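Local coordinates for L-ribulose 3-epimerase (Mesorhizobium loti, PDB 3VYL) that catalyses the manganese-dependent epimerisation of ketoses at the C3 position, interconverting L-ribulose and L-xylulose most efficiently, at the interface of chains A and B and the interface of chains A and C. Residues are numbered along the deposited sequence; one frame, centred on the assembly and turned at random. Chains: chain A/B/C, L-ribulose 3-epimerase.

Contact 1: the interface of chains A and B. Residues chain A 113-114, 116-118, 151, 154-155, 158; chain B 257, 259.
With CG anti to its carbonyl carbon (chi1 -53°), B:Trp259 carries its indole between loop segments of chain A, which meet it on a face and along the rim. Over one face lies the methylene of A:Asn155, whose CB is 3.5 Å from the centroid of the five-membered ring of B:Trp259, a CH-pi contact almost over the middle of that ring. The opposite face is backed within its own chain by the carbonyl oxygen of B:Ala257. At the pyrrole edge, NE1 of B:Trp259 donates to the backbone O of A:Arg151 at 2.7 Å. The bond is nearly straight, 164° at the hydrogen, and the acceptor sits in the ring plane, which would restrict rotation of the indole. Round the benzo rim, CD1 of A:Leu113 meets CZ2 of B:Trp259 at 3.8 Å, the two side chains crossing at about a right angle, and CA of A:Ala117 lies 3.8 Å from CZ3 of B:Trp259. A:Pro118 closes the base of the side chain, its CD 3.9 Å from CB of B:Trp259. A:Asn155 is held in turn, its ND2 donating to the backbone O of A:Glu116 at 2.8 Å and tying two loops together. B:Ala257 extends the contact, its CB 3.7 Å from CB of A:Arg151. In the TIM-barrel fold, A:Leu113 to A:Pro118 precede helix 120-139, A:Arg151 to A:Asn158 link strand 143-147 to helix 160-170, and B:Trp259 lies between helices 250-255 and 266-292.

Contact 2: the interface of chains A and B. Residues chain A 151, 158-159, 162, 186-187; chain B 210-212, 257, 260.
This polar patch of a two-fold symmetric interface between TIM-barrel subunits of the xylose isomerase-like family joins chains A and B in the deposited tetramer largely through charged groups. A:Glu187, at the end of helix 181-187, meets arginines from both chains. Its OE1 lies 2.8 Å from NH2 of B:Arg260, a salt bridge across the contact; the carboxylate and guanidinium planes are turned 58° apart, and no N-H of that nitrogen is aimed at the oxygen, so charge attraction describes the pair better than a hydrogen bond. On its own chain A:Arg151 grips the carboxylate side-on: NE reaches OE2 of A:Glu187 at 2.8 Å on the syn side, while NH2 reaches OE1 at 2.9 Å from above the carboxylate plane. The backbone N of A:Arg151 also donates to OE2. The bend of the A:Arg151 chain at chi3 (63°) brings its guanidinium back to A:Glu187, and NH2 then donates across to the backbone O of B:His211 at 3.1 Å. One face of the B:Arg260 guanidinium carries OG1 of A:Thr159, 3.3 Å from NH1 of B:Arg260. Behind this threonine, OE1 of A:Gln162, in the first turn of helix 160-170, holds the preceding loop by accepting from the backbone N of A:Thr159 and of A:Asn158.

Contact 3: the interface of chains A and C. Residues chain A 291-292; chain C 161, 189, 193-194, 197.
A:Val291, near the end of the long helix 266-292, packs its two methyls against C:Leu193, C:Ala189 and C:His197, whereas A:Ser292 beside it makes a looser contact that includes water. On the packed side CG2 of A:Val291 touches CB of C:Leu193 at 3.7 Å and CB of C:Ala189 at 3.8 Å, the valine and leucine side chains crossing at about a right angle. The other branch, CG1 of A:Val291, stands anti to the backbone N (chi1 174°), which turns it toward C:His197, whose CB lies 3.9 Å from it. On the watery side, the imidazole of C:His197 lies alongside the A:Ser292 side chain. Its NE2 is 2.6 Å from water 3, which lies in the ring plane and is 2.8 Å from the backbone O of A:Ser292. Water 2 similarly joins the backbone O of A:Val291, 2.9 Å away, to the backbone N of C:Ala161. An alanine in place of C:His197 would probably leave water 3 without its imidazole partner and open a gap beside A:Ser292. The polar links given here thus run through water, while the valine supplies direct contact; together they dock the helix end of chain A on chain C within the deposited tetramer.

Contact 1: the interface of chains A and B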
ATOM      1  N   LEU A 113      26.946   9.035 -13.138  1.00 32.68           N
ATOM      2  CA  LEU A 113      26.230  10.235 -13.537  1.00 32.70           C
ATOM      3  C   LEU A 113      26.898  10.826 -14.765  1.00 33.17           C
ATOM      4  O   LEU A 113      28.091  11.127 -14.747  1.00 34.12           O
ATOM      5  CB  LEU A 113      26.165  11.260 -12.400  1.00 32.15           C
ATOM      6  CG  LEU A 113      25.463  12.596 -12.717  1.00 32.23           C
ATOM      7  CD1 LEU A 113      24.065  12.418 -13.290  1.00 31.76           C
ATOM      8  CD2 LEU A 113      25.396  13.466 -11.474  1.00 32.31           C
ATOM      9  N   GLN A 114      26.119  10.979 -15.828  1.00 34.11           N
ATOM     10  CA  GLN A 114      26.633  11.483 -17.097  1.00 36.60           C
ATOM     11  C   GLN A 114      26.494  12.984 -17.193  1.00 38.59           C
ATOM     12  O   GLN A 114      25.542  13.556 -16.669  1.00 41.71           O
ATOM     13  CB  GLN A 114      25.920  10.822 -18.281  1.00 34.44           C
ATOM     14  CG  GLN A 114      26.052   9.309 -18.328  1.00 32.75           C
ATOM     15  CD  GLN A 114      27.468   8.821 -18.122  1.00 32.58           C
ATOM     16  OE1 GLN A 114      27.688   7.841 -17.416  1.00 33.80           O
ATOM     17  NE2 GLN A 114      28.438   9.494 -18.738  1.00 32.22           N
ATOM     18  N   GLU A 116      26.475  14.609 -20.213  1.00 44.94           N
ATOM     19  CA  GLU A 116      25.668  14.892 -21.396  1.00 45.90           C
ATOM     20  C   GLU A 116      24.321  14.173 -21.326  1.00 42.99           C
ATOM     21  O   GLU A 116      24.254  13.038 -20.853  1.00 41.46           O
ATOM     22  CB  GLU A 116      26.418  14.492 -22.682  1.00 48.79           C
ATOM     23  CG  GLU A 116      27.721  15.249 -22.973  1.00 51.01           C
ATOM     24  CD  GLU A 116      27.567  16.769 -23.033  1.00 53.98           C
ATOM     25  OE1 GLU A 116      26.431  17.269 -23.189  1.00 55.76           O
ATOM     26  OE2 GLU A 116      28.593  17.481 -22.918  1.00 54.50           O
ATOM     27  N   ALA A 117      23.257  14.840 -21.790  1.00 41.28           N
ATOM     28  CA  ALA A 117      21.953  14.186 -22.048  1.00 38.76           C
ATOM     29  C   ALA A 117      22.114  13.084 -23.106  1.00 38.84           C
ATOM     30  O   ALA A 117      23.042  13.135 -23.916  1.00 40.13           O
ATOM     31  CB  ALA A 117      20.914  15.202 -22.495  1.00 34.77           C
ATOM     32  N   PRO A 118      21.221  12.081 -23.108  1.00 38.57           N
ATOM     33  CA  PRO A 118      21.395  11.012 -24.089  1.00 38.19           C
ATOM     34  C   PRO A 118      21.037  11.457 -25.507  1.00 37.81           C
ATOM     35  O   PRO A 118      20.264  12.402 -25.678  1.00 36.34           O
ATOM     36  CB  PRO A 118      20.421   9.943 -23.609  1.00 36.56           C
ATOM     37  CG  PRO A 118      19.325  10.717 -22.970  1.00 37.48           C
ATOM     38  CD  PRO A 118      19.979  11.913 -22.331  1.00 37.99           C
ATOM     39  N   ARG A 151      18.364   7.310 -13.131  1.00 21.52           N
ATOM     40  CA  ARG A 151      18.951   8.439 -13.851  1.00 20.96           C
ATOM     41  C   ARG A 151      20.383   8.798 -13.457  1.00 21.51           C
ATOM     42  O   ARG A 151      21.154   9.229 -14.305  1.00 21.50           O
ATOM     43  CB  ARG A 151      18.068   9.661 -13.684  1.00 20.51           C
ATOM     44  CG  ARG A 151      17.794  10.032 -12.242  1.00 20.35           C
ATOM     45  CD  ARG A 151      16.566  10.903 -12.149  1.00 20.35           C
ATOM     46  NE  ARG A 151      15.361  10.204 -12.601  1.00 19.95           N
ATOM     47  CZ  ARG A 151      14.154  10.757 -12.632  1.00 19.84           C
ATOM     48  NH1 ARG A 151      13.986  12.025 -12.244  1.00 19.74           N
ATOM     49  NH2 ARG A 151      13.116  10.047 -13.050  1.00 19.01           N
ATOM     50  N   SER A 154      23.046   5.851 -15.033  1.00 27.58           N
ATOM     51  CA  SER A 154      23.231   5.812 -16.447  1.00 28.18           C
ATOM     52  C   SER A 154      22.296   6.812 -17.043  1.00 29.41           C
ATOM     53  O   SER A 154      21.340   7.177 -16.434  1.00 30.01           O
ATOM     54  CB  SER A 154      22.891   4.454 -17.006  1.00 28.03           C
ATOM     55  OG  SER A 154      23.115   4.405 -18.385  1.00 29.21           O
ATOM     56  N   ASN A 155      22.560   7.255 -18.249  1.00 29.52           N
ATOM     57  CA  ASN A 155      21.632   8.141 -18.874  1.00 29.69           C
ATOM     58  C   ASN A 155      20.846   7.529 -19.976  1.00 30.01           C
ATOM     59  O   ASN A 155      20.126   8.190 -20.645  1.00 31.60           O
ATOM     60  CB  ASN A 155      22.301   9.423 -19.316  1.00 29.80           C
ATOM     61  CG  ASN A 155      23.246   9.228 -20.436  1.00 29.79           C
ATOM     62  OD1 ASN A 155      23.642   8.153 -20.727  1.00 29.33           O
ATOM     63  ND2 ASN A 155      23.618  10.283 -21.050  1.00 30.39           N
ATOM     64  N   ASN A 158      16.792   3.618 -18.292  1.00 28.36           N
ATOM     65  CA  ASN A 158      16.326   3.863 -16.952  1.00 28.66           C
ATOM     66  C   ASN A 158      15.000   3.232 -16.752  1.00 29.37           C
ATOM     67  O   ASN A 158      14.520   3.172 -15.690  1.00 29.96           O
ATOM     68  CB  ASN A 158      16.207   5.368 -16.659  1.00 27.70           C
ATOM     69  CG  ASN A 158      17.498   6.111 -16.827  1.00 27.66           C
ATOM     70  OD1 ASN A 158      18.532   5.677 -16.400  1.00 27.49           O
ATOM     71  ND2 ASN A 158      17.429   7.222 -17.457  1.00 26.50           N
TER
ATOM     72  N   ALA B 257      19.702  15.050 -13.242  1.00 33.09           N
ATOM     73  CA  ALA B 257      19.678  13.952 -14.208  1.00 31.42           C
ATOM     74  C   ALA B 257      18.323  13.724 -14.890  1.00 31.71           C
ATOM     75  O   ALA B 257      17.826  12.593 -14.966  1.00 32.29           O
ATOM     76  CB  ALA B 257      20.198  12.676 -13.567  1.00 30.09           C
ATOM     77  N   TRP B 259      16.767  13.082 -17.874  1.00 32.34           N
ATOM     78  CA  TRP B 259      17.148  12.601 -19.201  1.00 31.90           C
ATOM     79  C   TRP B 259      15.951  12.435 -20.090  1.00 32.23           C
ATOM     80  O   TRP B 259      16.073  12.420 -21.317  1.00 32.13           O
ATOM     81  CB  TRP B 259      17.861  11.260 -19.097  1.00 31.94           C
ATOM     82  CG  TRP B 259      19.027  11.227 -18.141  1.00 31.36           C
ATOM     83  CD1 TRP B 259      19.308  10.257 -17.178  1.00 31.04           C
ATOM     84  CD2 TRP B 259      20.112  12.206 -18.025  1.00 30.92           C
ATOM     85  NE1 TRP B 259      20.462  10.559 -16.500  1.00 30.69           N
ATOM     86  CE2 TRP B 259      20.998  11.714 -16.962  1.00 31.24           C
ATOM     87  CE3 TRP B 259      20.433  13.389 -18.673  1.00 30.55           C
ATOM     88  CZ2 TRP B 259      22.146  12.400 -16.589  1.00 31.26           C
ATOM     89  CZ3 TRP B 259      21.592  14.066 -18.289  1.00 30.09           C
ATOM     90  CH2 TRP B 259      22.422  13.587 -17.268  1.00 30.20           C
TER

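Contact 2: the interface of chains A and B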
ATOM      1  N   ARG A 151      18.364   7.310 -13.131  1.00 21.52           N
ATOM      2  CA  ARG A 151      18.951   8.439 -13.851  1.00 20.96           C
ATOM      3  C   ARG A 151      20.383   8.798 -13.457  1.00 21.51           C
ATOM      4  O   ARG A 151      21.154   9.229 -14.305  1.00 21.50           O
ATOM      5  CB  ARG A 151      18.068   9.661 -13.684  1.00 20.51           C
ATOM      6  CG  ARG A 151      17.794  10.032 -12.242  1.00 20.35           C
ATOM      7  CD  ARG A 151      16.566  10.903 -12.149  1.00 20.35           C
ATOM      8  NE  ARG A 151      15.361  10.204 -12.601  1.00 19.95           N
ATOM      9  CZ  ARG A 151      14.154  10.757 -12.632  1.00 19.84           C
ATOM     10  NH1 ARG A 151      13.986  12.025 -12.244  1.00 19.74           N
ATOM     11  NH2 ARG A 151      13.116  10.047 -13.050  1.00 19.01           N
ATOM     12  N   ASN A 158      16.792   3.618 -18.292  1.00 28.36           N
ATOM     13  CA  ASN A 158      16.326   3.863 -16.952  1.00 28.66           C
ATOM     14  C   ASN A 158      15.000   3.232 -16.752  1.00 29.37           C
ATOM     15  O   ASN A 158      14.520   3.172 -15.690  1.00 29.96           O
ATOM     16  CB  ASN A 158      16.207   5.368 -16.659  1.00 27.70           C
ATOM     17  CG  ASN A 158      17.498   6.111 -16.827  1.00 27.66           C
ATOM     18  OD1 ASN A 158      18.532   5.677 -16.400  1.00 27.49           O
ATOM     19  ND2 ASN A 158      17.429   7.222 -17.457  1.00 26.50           N
ATOM     20  N   THR A 159      14.397   2.773 -17.815  1.00 30.70           N
ATOM     21  CA  THR A 159      13.027   2.269 -17.766  1.00 30.72           C
ATOM     22  C   THR A 159      12.903   0.902 -18.451  1.00 30.91           C
ATOM     23  O   THR A 159      13.574   0.647 -19.459  1.00 32.34           O
ATOM     24  CB  THR A 159      12.087   3.352 -18.336  1.00 32.09           C
ATOM     25  OG1 THR A 159      11.388   3.988 -17.251  1.00 34.05           O
ATOM     26  CG2 THR A 159      11.088   2.813 -19.338  1.00 32.48           C
ATOM     27  N   GLN A 162      12.149   1.268 -21.987  1.00 33.23           N
ATOM     28  CA  GLN A 162      13.349   1.683 -22.740  1.00 34.24           C
ATOM     29  C   GLN A 162      14.172   0.468 -23.123  1.00 35.43           C
ATOM     30  O   GLN A 162      14.715   0.399 -24.229  1.00 37.49           O
ATOM     31  CB  GLN A 162      14.233   2.634 -21.929  1.00 31.67           C
ATOM     32  CG  GLN A 162      13.947   4.113 -22.108  1.00 30.77           C
ATOM     33  CD  GLN A 162      14.546   4.964 -20.997  1.00 31.09           C
ATOM     34  OE1 GLN A 162      14.763   4.488 -19.878  1.00 31.28           O
ATOM     35  NE2 GLN A 162      14.811   6.230 -21.299  1.00 29.73           N
ATOM     36  N   ILE A 186      12.442   4.122  -8.312  1.00 22.03           N
ATOM     37  CA  ILE A 186      12.721   5.510  -8.630  1.00 23.11           C
ATOM     38  C   ILE A 186      12.193   5.880 -10.021  1.00 24.70           C
ATOM     39  O   ILE A 186      11.662   6.978 -10.223  1.00 26.37           O
ATOM     40  CB  ILE A 186      14.229   5.836  -8.535  1.00 23.15           C
ATOM     41  CG1 ILE A 186      14.745   5.646  -7.107  1.00 22.76           C
ATOM     42  CG2 ILE A 186      14.510   7.259  -9.005  1.00 22.81           C
ATOM     43  CD1 ILE A 186      16.226   5.915  -6.958  1.00 22.26           C
ATOM     44  N   GLU A 187      12.322   4.963 -10.976  1.00 25.13           N
ATOM     45  CA  GLU A 187      12.060   5.286 -12.377  1.00 24.12           C
ATOM     46  C   GLU A 187      10.703   4.832 -12.927  1.00 22.69           C
ATOM     47  O   GLU A 187      10.072   5.558 -13.687  1.00 22.13           O
ATOM     48  CB  GLU A 187      13.196   4.768 -13.261  1.00 25.27           C
ATOM     49  CG  GLU A 187      14.573   5.317 -12.906  1.00 26.08           C
ATOM     50  CD  GLU A 187      14.728   6.804 -13.178  1.00 26.96           C
ATOM     51  OE1 GLU A 187      13.913   7.375 -13.926  1.00 28.15           O
ATOM     52  OE2 GLU A 187      15.683   7.412 -12.645  1.00 26.89           O
TER
ATOM     53  N   SER B 210       7.774   9.817  -7.120  1.00 22.06           N
ATOM     54  CA  SER B 210       8.998   9.000  -7.176  1.00 22.36           C
ATOM     55  C   SER B 210       9.900   9.272  -8.379  1.00 22.32           C
ATOM     56  O   SER B 210      11.124   9.201  -8.272  1.00 22.58           O
ATOM     57  CB  SER B 210       8.654   7.497  -7.129  1.00 22.72           C
ATOM     58  OG  SER B 210       7.812   7.120  -8.213  1.00 22.34           O
ATOM     59  N   HIS B 211       9.295   9.578  -9.520  1.00 22.16           N
ATOM     60  CA  HIS B 211      10.049   9.864 -10.743  1.00 22.43           C
ATOM     61  C   HIS B 211      10.032  11.327 -11.114  1.00 22.65           C
ATOM     62  O   HIS B 211      10.671  11.731 -12.087  1.00 22.18           O
ATOM     63  CB  HIS B 211       9.523   9.024 -11.909  1.00 21.35           C
ATOM     64  CG  HIS B 211       8.028   9.068 -12.058  1.00 20.53           C
ATOM     65  ND1 HIS B 211       7.323  10.200 -11.911  1.00 19.93           N
ATOM     66  CD2 HIS B 211       7.109   8.064 -12.352  1.00 20.60           C
ATOM     67  CE1 HIS B 211       6.017   9.938 -12.097  1.00 20.54           C
ATOM     68  NE2 HIS B 211       5.887   8.627 -12.364  1.00 20.43           N
ATOM     69  N   ARG B 212       9.305  12.123 -10.332  1.00 23.37           N
ATOM     70  CA  ARG B 212       9.141  13.575 -10.563  1.00 25.01           C
ATOM     71  C   ARG B 212       8.214  13.952 -11.714  1.00 24.64           C
ATOM     72  O   ARG B 212       8.317  15.052 -12.242  1.00 26.51           O
ATOM     73  CB  ARG B 212      10.487  14.291 -10.741  1.00 25.34           C
ATOM     74  CG  ARG B 212      11.335  14.343  -9.494  1.00 26.78           C
ATOM     75  CD  ARG B 212      11.320  15.694  -8.781  1.00 27.58           C
ATOM     76  NE  ARG B 212      12.727  16.067  -8.592  1.00 28.28           N
ATOM     77  CZ  ARG B 212      13.233  16.690  -7.539  1.00 26.94           C
ATOM     78  NH1 ARG B 212      12.464  17.053  -6.528  1.00 27.67           N
ATOM     79  NH2 ARG B 212      14.526  16.956  -7.514  1.00 27.51           N
ATOM     80  N   ALA B 257      19.702  15.050 -13.242  1.00 33.09           N
ATOM     81  CA  ALA B 257      19.678  13.952 -14.208  1.00 31.42           C
ATOM     82  C   ALA B 257      18.323  13.724 -14.890  1.00 31.71           C
ATOM     83  O   ALA B 257      17.826  12.593 -14.966  1.00 32.29           O
ATOM     84  CB  ALA B 257      20.198  12.676 -13.567  1.00 30.09           C
ATOM     85  N   ARG B 260      14.788  12.290 -19.464  1.00 31.27           N
ATOM     86  CA  ARG B 260      13.534  12.002 -20.146  1.00 31.38           C
ATOM     87  C   ARG B 260      12.499  12.945 -19.575  1.00 32.08           C
ATOM     88  O   ARG B 260      12.564  13.320 -18.405  1.00 33.97           O
ATOM     89  CB  ARG B 260      13.124  10.528 -19.934  1.00 30.40           C
ATOM     90  CG  ARG B 260      13.129  10.097 -18.477  1.00 31.15           C
ATOM     91  CD  ARG B 260      13.255   8.599 -18.275  1.00 31.05           C
ATOM     92  NE  ARG B 260      11.933   8.005 -18.175  1.00 30.95           N
ATOM     93  CZ  ARG B 260      11.360   7.571 -17.060  1.00 29.75           C
ATOM     94  NH1 ARG B 260      10.134   7.074 -17.132  1.00 31.00           N
ATOM     95  NH2 ARG B 260      11.988   7.628 -15.895  1.00 28.41           N
TER
HETATM   96  O   HOH W   1       8.289   6.170 -15.808  1.00 15.98           O

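Contact 3: the interface of chains A and C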
ATOM      1  N   VAL A 291      -6.977 -16.745  -5.877  1.00 27.96           N
ATOM      2  CA  VAL A 291      -7.695 -15.925  -6.849  1.00 28.41           C
ATOM      3  C   VAL A 291      -8.516 -16.792  -7.794  1.00 29.43           C
ATOM      4  O   VAL A 291      -9.721 -16.568  -7.968  1.00 27.31           O
ATOM      5  CB  VAL A 291      -6.733 -15.066  -7.697  1.00 28.04           C
ATOM      6  CG1 VAL A 291      -7.495 -14.332  -8.789  1.00 28.57           C
ATOM      7  CG2 VAL A 291      -5.989 -14.067  -6.827  1.00 28.03           C
ATOM      8  N   SER A 292      -7.843 -17.782  -8.389  1.00 29.90           N
ATOM      9  CA  SER A 292      -8.444 -18.715  -9.345  1.00 29.76           C
ATOM     10  C   SER A 292      -9.370 -19.787  -8.757  1.00 29.44           C
ATOM     11  O   SER A 292     -10.098 -20.427  -9.503  1.00 30.18           O
ATOM     12  CB  SER A 292      -7.345 -19.403 -10.151  1.00 29.51           C
ATOM     13  OG  SER A 292      -7.098 -18.702 -11.350  1.00 31.16           O
TER
ATOM     14  N   ALA C 161     -14.215 -15.536  -8.968  1.00 29.58           N
ATOM     15  CA  ALA C 161     -13.967 -16.899  -9.471  1.00 29.63           C
ATOM     16  C   ALA C 161     -15.206 -17.800  -9.428  1.00 29.28           C
ATOM     17  O   ALA C 161     -15.477 -18.518 -10.386  1.00 27.79           O
ATOM     18  CB  ALA C 161     -12.829 -17.553  -8.697  1.00 29.22           C
ATOM     19  N   ALA C 189      -8.766 -12.455  -2.674  1.00 25.74           N
ATOM     20  CA  ALA C 189      -7.376 -12.596  -2.289  1.00 24.89           C
ATOM     21  C   ALA C 189      -6.665 -11.272  -2.551  1.00 25.53           C
ATOM     22  O   ALA C 189      -5.903 -10.771  -1.723  1.00 25.26           O
ATOM     23  CB  ALA C 189      -6.738 -13.708  -3.101  1.00 23.75           C
ATOM     24  N   LEU C 193      -6.106  -8.373  -8.594  1.00 22.76           N
ATOM     25  CA  LEU C 193      -5.997  -9.736  -9.115  1.00 22.95           C
ATOM     26  C   LEU C 193      -7.363 -10.313  -9.487  1.00 23.42           C
ATOM     27  O   LEU C 193      -7.534 -10.787 -10.609  1.00 23.84           O
ATOM     28  CB  LEU C 193      -5.229 -10.646  -8.148  1.00 21.71           C
ATOM     29  CG  LEU C 193      -3.794 -11.055  -8.519  1.00 20.92           C
ATOM     30  CD1 LEU C 193      -3.085 -10.130  -9.503  1.00 19.55           C
ATOM     31  CD2 LEU C 193      -2.967 -11.243  -7.258  1.00 20.87           C
ATOM     32  N   ALA C 194      -8.333 -10.236  -8.570  1.00 23.68           N
ATOM     33  CA  ALA C 194      -9.735 -10.582  -8.872  1.00 23.56           C
ATOM     34  C   ALA C 194     -10.282  -9.860 -10.117  1.00 23.98           C
ATOM     35  O   ALA C 194     -10.836 -10.497 -11.026  1.00 24.39           O
ATOM     36  CB  ALA C 194     -10.619 -10.304  -7.680  1.00 23.38           C
ATOM     37  N   HIS C 197      -8.773 -11.244 -13.229  1.00 27.17           N
ATOM     38  CA  HIS C 197      -9.225 -12.605 -13.500  1.00 29.06           C
ATOM     39  C   HIS C 197     -10.600 -12.613 -14.136  1.00 32.02           C
ATOM     40  O   HIS C 197     -10.856 -13.403 -15.060  1.00 33.29           O
ATOM     41  CB  HIS C 197      -9.210 -13.435 -12.227  1.00 29.52           C
ATOM     42  CG  HIS C 197      -9.385 -14.912 -12.468  1.00 30.85           C
ATOM     43  ND1 HIS C 197      -8.440 -15.669 -13.074  1.00 31.89           N
ATOM     44  CD2 HIS C 197     -10.438 -15.770 -12.161  1.00 30.47           C
ATOM     45  CE1 HIS C 197      -8.876 -16.941 -13.158  1.00 30.75           C
ATOM     46  NE2 HIS C 197     -10.098 -17.002 -12.603  1.00 30.33           N
TER
HETATM   47  O   HOH W   2     -11.822 -14.514  -7.760  1.00 19.65           O
HETATM   48  O   HOH W   3     -10.789 -19.445 -12.051  1.00 25.90           O

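Contacts 1 and 2 are neighbouring parts of one A-B interface, their C-alpha centres about 10 Å apart, with A:Arg151, A:Asn158 and B:Ala257 common to both. A:Arg151 divides its work between them, its backbone carbonyl serving contact 1 and its guanidinium contact 2, so one residue serves both patches, and a shift of its backbone would probably be felt in each. Contact 3 lies about 40 Å from contact 1 and 32 Å from contact 2, between C-alpha centres, on the separate A-C interface. Helix 160-170 contributes to contacts 2 and 3, in different chains. Two distinct two-fold interfaces per subunit would suffice to build the deposited tetramer.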